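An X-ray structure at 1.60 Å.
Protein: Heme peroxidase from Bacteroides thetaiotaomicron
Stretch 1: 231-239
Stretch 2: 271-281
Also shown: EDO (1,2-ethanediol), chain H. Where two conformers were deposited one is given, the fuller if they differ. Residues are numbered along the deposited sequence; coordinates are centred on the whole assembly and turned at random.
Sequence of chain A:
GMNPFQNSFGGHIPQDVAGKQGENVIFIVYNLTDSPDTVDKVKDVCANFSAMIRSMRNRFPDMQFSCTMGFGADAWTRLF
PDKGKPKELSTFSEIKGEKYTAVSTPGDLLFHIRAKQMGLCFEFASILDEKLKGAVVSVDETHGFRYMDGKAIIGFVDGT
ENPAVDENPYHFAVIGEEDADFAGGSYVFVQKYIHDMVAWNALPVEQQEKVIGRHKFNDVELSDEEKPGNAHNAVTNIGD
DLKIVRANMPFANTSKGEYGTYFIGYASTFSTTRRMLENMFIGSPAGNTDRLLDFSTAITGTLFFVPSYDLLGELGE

Stretch 1 231-239: AHNAVTNIG
Stretch 2 (271-281) STTRRMLENMF

Stretch 2 is helical throughout, with i to i+4 backbone hydrogen bonds such as Glu278 N to Arg274 O, 2.8 Å. In stretch 1, Ala231 (phi/psi -63/146) sits at the N-cap position of a short helix, and Ala231 O accepts from Val235 N at 3.0 Å. An irregular loop follows: Thr236 -90/-15, Asn237 -93/96, Ile238 -79/-16, Gly239 97/-177. The nearest CA pairs are Thr236 CA to Met276 CA, 5.1 Å, and Val235 CA to Asn279 CA, 5.7 Å. Stretch 1 runs antiparallel to the helix: Val235 and Thr236 reach Met280, and Ile238 reaches Thr272.

Asn279, chi1 -78° (m) and chi2 8°, points toward stretch 1. Its ND2 donates to Val235 O at 3.1 Å, the one direct hydrogen bond between the stretches. Asn279 ND2 also donates to a water at 3.0 Å, which donates to Ile238 O at 3.0 Å.

Thr236 is p, which lets OG1 donate to His232 O at 2.7 Å while CG2 lies 3.7 Å from Met280 CG. Val235 is m; its CG2 makes an apolar contact with Met280 CG at 4.1 Å. Ile238 (p, t) covers the helix: CD1 lies 3.8 Å from both Thr272 CG2 and Arg275 CG, and CG2 lies 3.7 Å from Met276 CA.

Both methionines are selenomethionine. Met276 is t, t, p, with CG 3.6 Å from Thr236 O; Met280 is m, t, p. His232 (t, chi2 67°) meets Met280 CE edge-on, and its NE2 makes a weak 3.3 Å hydrogen bond with ethanediol O2.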

ATOM      1  N   ALA A 231     -12.746  -3.201 -37.559  1.00 11.53           N
ATOM      2  CA  ALA A 231     -12.095  -2.866 -36.277  1.00 11.78           C
ATOM      3  C   ALA A 231     -11.961  -4.115 -35.433  1.00 12.23           C
ATOM      4  O   ALA A 231     -12.814  -5.008 -35.485  1.00 12.41           O
ATOM      5  CB  ALA A 231     -12.888  -1.815 -35.539  1.00 11.94           C
ATOM      6  N   HIS A 232     -10.892  -4.187 -34.672  1.00 12.48           N
ATOM      7  CA  HIS A 232     -10.608  -5.351 -33.843  1.00 13.07           C
ATOM      8  C   HIS A 232     -11.769  -5.697 -32.921  1.00 14.32           C
ATOM      9  O   HIS A 232     -12.123  -6.858 -32.779  1.00 14.57           O
ATOM     10  CB  HIS A 232      -9.350  -5.103 -33.018  1.00 12.97           C
ATOM     11  CG  HIS A 232      -8.987  -6.236 -32.125  1.00 13.11           C
ATOM     12  ND1 HIS A 232      -8.575  -7.460 -32.607  1.00 16.88           N
ATOM     13  CD2 HIS A 232      -8.905  -6.315 -30.773  1.00 17.43           C
ATOM     14  CE1 HIS A 232      -8.291  -8.253 -31.591  1.00 19.17           C
ATOM     15  NE2 HIS A 232      -8.490  -7.583 -30.469  1.00 17.85           N
ATOM     16  N   ASN A 233     -12.353  -4.700 -32.284  1.00 15.55           N
ATOM     17  CA  ASN A 233     -13.433  -4.976 -31.343  1.00 16.85           C
ATOM     18  C   ASN A 233     -14.772  -5.225 -32.045  1.00 17.28           C
ATOM     19  O   ASN A 233     -15.679  -5.761 -31.453  1.00 18.08           O
ATOM     20  CB  ASN A 233     -13.558  -3.890 -30.324  1.00 17.28           C
ATOM     21  CG  ASN A 233     -14.373  -2.784 -30.773  1.00 21.02           C
ATOM     22  OD1 ASN A 233     -14.413  -2.463 -31.956  1.00 24.15           O
ATOM     23  ND2 ASN A 233     -15.081  -2.165 -29.839  1.00 27.63           N
ATOM     24  N   ALA A 234     -14.879  -4.850 -33.316  1.00 17.00           N
ATOM     25  CA  ALA A 234     -16.048  -5.205 -34.088  1.00 17.00           C
ATOM     26  C   ALA A 234     -15.999  -6.687 -34.478  1.00 17.09           C
ATOM     27  O   ALA A 234     -16.982  -7.409 -34.316  1.00 17.08           O
ATOM     28  CB  ALA A 234     -16.162  -4.338 -35.321  1.00 16.85           C
ATOM     29  N   VAL A 235     -14.865  -7.135 -35.013  1.00 17.05           N
ATOM     30  CA  VAL A 235     -14.789  -8.489 -35.548  1.00 17.62           C
ATOM     31  C   VAL A 235     -14.662  -9.553 -34.463  1.00 18.40           C
ATOM     32  O   VAL A 235     -15.081 -10.668 -34.672  1.00 18.22           O
ATOM     33  CB  VAL A 235     -13.615  -8.674 -36.596  1.00 17.43           C
ATOM     34  CG1 VAL A 235     -13.697  -7.595 -37.711  1.00 17.09           C
ATOM     35  CG2 VAL A 235     -12.284  -8.655 -35.924  1.00 18.08           C
ATOM     36  N   THR A 236     -14.089  -9.202 -33.313  1.00 19.88           N
ATOM     37  CA  THR A 236     -13.822 -10.221 -32.228  1.00 21.43           C
ATOM     38  C   THR A 236     -14.980 -10.377 -31.240  1.00 23.05           C
ATOM     39  O   THR A 236     -14.982 -11.303 -30.423  1.00 23.83           O
ATOM     40  CB  THR A 236     -12.556  -9.924 -31.423  1.00 21.48           C
ATOM     41  OG1 THR A 236     -12.662  -8.631 -30.790  1.00 21.36           O
ATOM     42  CG2 THR A 236     -11.326  -9.974 -32.305  1.00 22.33           C
ATOM     43  N   ASN A 237     -15.899  -9.434 -31.252  1.00 23.69           N
ATOM     44  CA  ASN A 237     -17.120  -9.541 -30.472  1.00 24.31           C
ATOM     45  C   ASN A 237     -18.133 -10.143 -31.376  1.00 24.61           C
ATOM     46  O   ASN A 237     -18.714  -9.462 -32.180  1.00 24.88           O
ATOM     47  N   ILE A 238     -18.308 -11.466 -31.282  1.00 24.70           N
ATOM     48  CA  ILE A 238     -19.040 -12.198 -32.317  1.00 24.78           C
ATOM     49  C   ILE A 238     -20.520 -12.075 -32.183  1.00 25.10           C
ATOM     50  O   ILE A 238     -21.231 -12.332 -33.123  1.00 25.75           O
ATOM     51  CB  ILE A 238     -18.650 -13.694 -32.373  1.00 24.59           C
ATOM     52  CG1 ILE A 238     -19.061 -14.420 -31.099  1.00 22.80           C
ATOM     53  CG2 ILE A 238     -17.153 -13.828 -32.607  1.00 24.34           C
ATOM     54  CD1 ILE A 238     -18.849 -15.922 -31.182  1.00 22.52           C
ATOM     55  N   GLY A 239     -20.986 -11.636 -31.018  1.00 25.12           N
ATOM     56  CA  GLY A 239     -22.398 -11.348 -30.824  1.00 25.07           C
ATOM     57  C   GLY A 239     -23.159 -12.476 -30.178  1.00 25.03           C
ATOM     58  O   GLY A 239     -22.578 -13.496 -29.811  1.00 25.10           O
ATOM     59  N   SER A 271     -15.805 -23.335 -29.468  1.00 11.13           N
ATOM     60  CA  SER A 271     -16.514 -22.882 -30.671  1.00 10.87           C
ATOM     61  C   SER A 271     -16.609 -21.345 -30.733  1.00 10.71           C
ATOM     62  O   SER A 271     -16.559 -20.770 -31.797  1.00 10.57           O
ATOM     63  CB  SER A 271     -17.918 -23.531 -30.769  1.00 10.63           C
ATOM     64  OG  SER A 271     -18.780 -23.117 -29.734  1.00 10.86           O
ATOM     65  N   THR A 272     -16.697 -20.696 -29.592  1.00 10.83           N
ATOM     66  CA  THR A 272     -16.754 -19.239 -29.569  1.00 10.84           C
ATOM     67  C   THR A 272     -15.410 -18.654 -29.978  1.00 10.97           C
ATOM     68  O   THR A 272     -15.330 -17.742 -30.825  1.00 10.95           O
ATOM     69  CB  THR A 272     -17.169 -18.725 -28.187  1.00 11.00           C
ATOM     70  OG1 THR A 272     -18.537 -19.100 -27.931  1.00 12.59           O
ATOM     71  CG2 THR A 272     -17.054 -17.213 -28.102  1.00 12.29           C
ATOM     72  N   THR A 273     -14.353 -19.171 -29.379  1.00 11.21           N
ATOM     73  CA  THR A 273     -13.010 -18.724 -29.703  1.00 11.38           C
ATOM     74  C   THR A 273     -12.719 -18.966 -31.177  1.00 11.64           C
ATOM     75  O   THR A 273     -12.191 -18.089 -31.866  1.00 11.58           O
ATOM     76  CB  THR A 273     -11.960 -19.459 -28.848  1.00 11.27           C
ATOM     77  OG1 THR A 273     -12.356 -19.402 -27.476  1.00 11.01           O
ATOM     78  CG2 THR A 273     -10.571 -18.822 -29.027  1.00 11.13           C
ATOM     79  N   ARG A 274     -13.132 -20.117 -31.673  1.00 12.04           N
ATOM     80  CA  ARG A 274     -12.855 -20.454 -33.055  0.70 12.41           C
ATOM     81  C   ARG A 274     -13.633 -19.541 -34.001  1.00 12.01           C
ATOM     82  O   ARG A 274     -13.092 -19.094 -34.996  1.00 12.28           O
ATOM     83  CB  ARG A 274     -13.138 -21.926 -33.371  0.70 12.79           C
ATOM     84  CG  ARG A 274     -12.624 -22.290 -34.768  0.70 17.43           C
ATOM     85  CD  ARG A 274     -12.775 -23.740 -35.147  0.70 22.48           C
ATOM     86  NE  ARG A 274     -12.544 -23.889 -36.593  0.70 25.64           N
ATOM     87  CZ  ARG A 274     -11.338 -23.960 -37.173  0.70 26.33           C
ATOM     88  NH1 ARG A 274     -10.233 -23.988 -36.444  0.70 24.49           N
ATOM     89  NH2 ARG A 274     -11.250 -24.058 -38.497  0.70 28.23           N
ATOM     90  N   ARG A 275     -14.862 -19.187 -33.639  1.00 11.84           N
ATOM     91  CA  ARG A 275     -15.645 -18.270 -34.464  1.00 11.97           C
ATOM     92  C   ARG A 275     -15.009 -16.879 -34.510  1.00 11.99           C
ATOM     93  O   ARG A 275     -14.983 -16.230 -35.558  1.00 11.83           O
ATOM     94  CB  ARG A 275     -17.086 -18.179 -33.961  1.00 11.88           C
ATOM     95  CG  ARG A 275     -17.931 -17.127 -34.673  1.00 14.75           C
ATOM     96  CD  ARG A 275     -19.368 -17.556 -34.948  1.00 17.87           C
ATOM     97  NE  ARG A 275     -19.438 -18.813 -35.684  1.00 16.37           N
ATOM     98  CZ  ARG A 275     -20.565 -19.337 -36.150  1.00 15.32           C
ATOM     99  NH1 ARG A 275     -21.720 -18.715 -35.954  1.00 15.56           N
ATOM    100  NH2 ARG A 275     -20.544 -20.487 -36.812  1.00 14.85           N
HETATM  101  N   MSE A 276     -14.496 -16.435 -33.366  1.00 12.02           N
HETATM  102  CA  MSE A 276     -13.753 -15.179 -33.262  0.70 12.13           C
HETATM  103  C   MSE A 276     -12.548 -15.212 -34.210  1.00 12.07           C
HETATM  104  O   MSE A 276     -12.312 -14.280 -34.972  1.00 12.07           O
HETATM  105  CB  MSE A 276     -13.292 -14.974 -31.815  0.70 12.29           C
HETATM  106  CG  MSE A 276     -12.517 -13.713 -31.572  0.70 13.83           C
HETATM  107 SE   MSE A 276     -11.613 -13.742 -29.843  0.40 19.14          SE
HETATM  108  CE  MSE A 276     -10.090 -14.910 -30.340  0.70 17.39           C
ATOM    109  N   LEU A 277     -11.795 -16.311 -34.160  1.00 11.94           N
ATOM    110  CA  LEU A 277     -10.641 -16.474 -35.021  1.00 12.04           C
ATOM    111  C   LEU A 277     -11.032 -16.480 -36.501  1.00 12.17           C
ATOM    112  O   LEU A 277     -10.315 -15.925 -37.333  1.00 12.50           O
ATOM    113  CB  LEU A 277      -9.885 -17.754 -34.677  1.00 11.95           C
ATOM    114  CG  LEU A 277      -9.185 -17.767 -33.325  1.00 11.32           C
ATOM    115  CD1 LEU A 277      -8.763 -19.181 -32.970  1.00 10.89           C
ATOM    116  CD2 LEU A 277      -7.990 -16.848 -33.319  1.00 13.54           C
ATOM    117  N   GLU A 278     -12.133 -17.147 -36.833  1.00 12.42           N
ATOM    118  CA  GLU A 278     -12.640 -17.112 -38.232  1.00 12.92           C
ATOM    119  C   GLU A 278     -12.929 -15.659 -38.649  1.00 12.87           C
ATOM    120  O   GLU A 278     -12.517 -15.218 -39.735  1.00 13.10           O
ATOM    121  CB  GLU A 278     -13.888 -17.946 -38.376  1.00 13.44           C
ATOM    122  CG  GLU A 278     -13.655 -19.450 -38.315  1.00 17.90           C
ATOM    123  CD  GLU A 278     -14.974 -20.248 -38.322  1.00 26.62           C
ATOM    124  OE1 GLU A 278     -16.064 -19.619 -38.390  1.00 31.26           O
ATOM    125  OE2 GLU A 278     -14.920 -21.503 -38.234  1.00 32.49           O
ATOM    126  N   ASN A 279     -13.634 -14.917 -37.791  1.00 12.77           N
ATOM    127  CA  ASN A 279     -13.941 -13.520 -38.076  1.00 12.93           C
ATOM    128  C   ASN A 279     -12.668 -12.694 -38.314  1.00 13.00           C
ATOM    129  O   ASN A 279     -12.662 -11.774 -39.124  1.00 13.04           O
ATOM    130  CB  ASN A 279     -14.742 -12.888 -36.930  1.00 12.90           C
ATOM    131  CG  ASN A 279     -16.207 -13.284 -36.939  1.00 13.76           C
ATOM    132  OD1 ASN A 279     -16.634 -14.154 -37.702  1.00 11.86           O
ATOM    133  ND2 ASN A 279     -16.981 -12.654 -36.076  1.00 16.36           N
HETATM  134  N   MSE A 280     -11.617 -12.986 -37.553  1.00 12.91           N
HETATM  135  CA  MSE A 280     -10.372 -12.230 -37.651  1.00 12.92           C
HETATM  136  C   MSE A 280      -9.588 -12.571 -38.894  1.00 12.93           C
HETATM  137  O   MSE A 280      -9.162 -11.666 -39.646  1.00 12.78           O
HETATM  138  CB  MSE A 280      -9.491 -12.499 -36.437  1.00 13.23           C
HETATM  139  CG  MSE A 280     -10.024 -11.928 -35.156  1.00 13.36           C
HETATM  140 SE   MSE A 280      -8.987 -12.573 -33.647  0.70 22.89          SE
HETATM  141  CE  MSE A 280      -7.212 -11.711 -34.134  1.00 18.37           C
ATOM    142  N   PHE A 281      -9.388 -13.864 -39.132  1.00 13.18           N
ATOM    143  CA  PHE A 281      -8.428 -14.311 -40.154  1.00 13.22           C
ATOM    144  C   PHE A 281      -9.050 -14.541 -41.517  1.00 13.27           C
ATOM    145  O   PHE A 281      -8.386 -14.359 -42.529  1.00 13.85           O
ATOM    146  CB  PHE A 281      -7.688 -15.568 -39.671  1.00 13.53           C
ATOM    147  CG  PHE A 281      -6.680 -15.286 -38.582  1.00 12.50           C
ATOM    148  CD1 PHE A 281      -7.083 -15.183 -37.247  1.00 12.62           C
ATOM    149  CD2 PHE A 281      -5.352 -15.059 -38.897  1.00 10.97           C
ATOM    150  CE1 PHE A 281      -6.173 -14.895 -36.264  1.00 12.46           C
ATOM    151  CE2 PHE A 281      -4.434 -14.787 -37.924  1.00 11.74           C
ATOM    152  CZ  PHE A 281      -4.843 -14.671 -36.600  1.00 11.70           C
TER
HETATM  153  C1  EDO H 323      -8.018 -11.991 -30.076  1.00 38.43           C
HETATM  154  O1  EDO H 323      -7.185 -13.053 -30.626  1.00 41.46           O
HETATM  155  C2  EDO H 323      -7.152 -10.887 -29.422  1.00 36.19           C
HETATM  156  O2  EDO H 323      -7.935 -10.156 -28.408  1.00 31.34           O
HETATM  157  O   HOH W   1     -19.942 -12.926 -35.755  1.00 29.86           O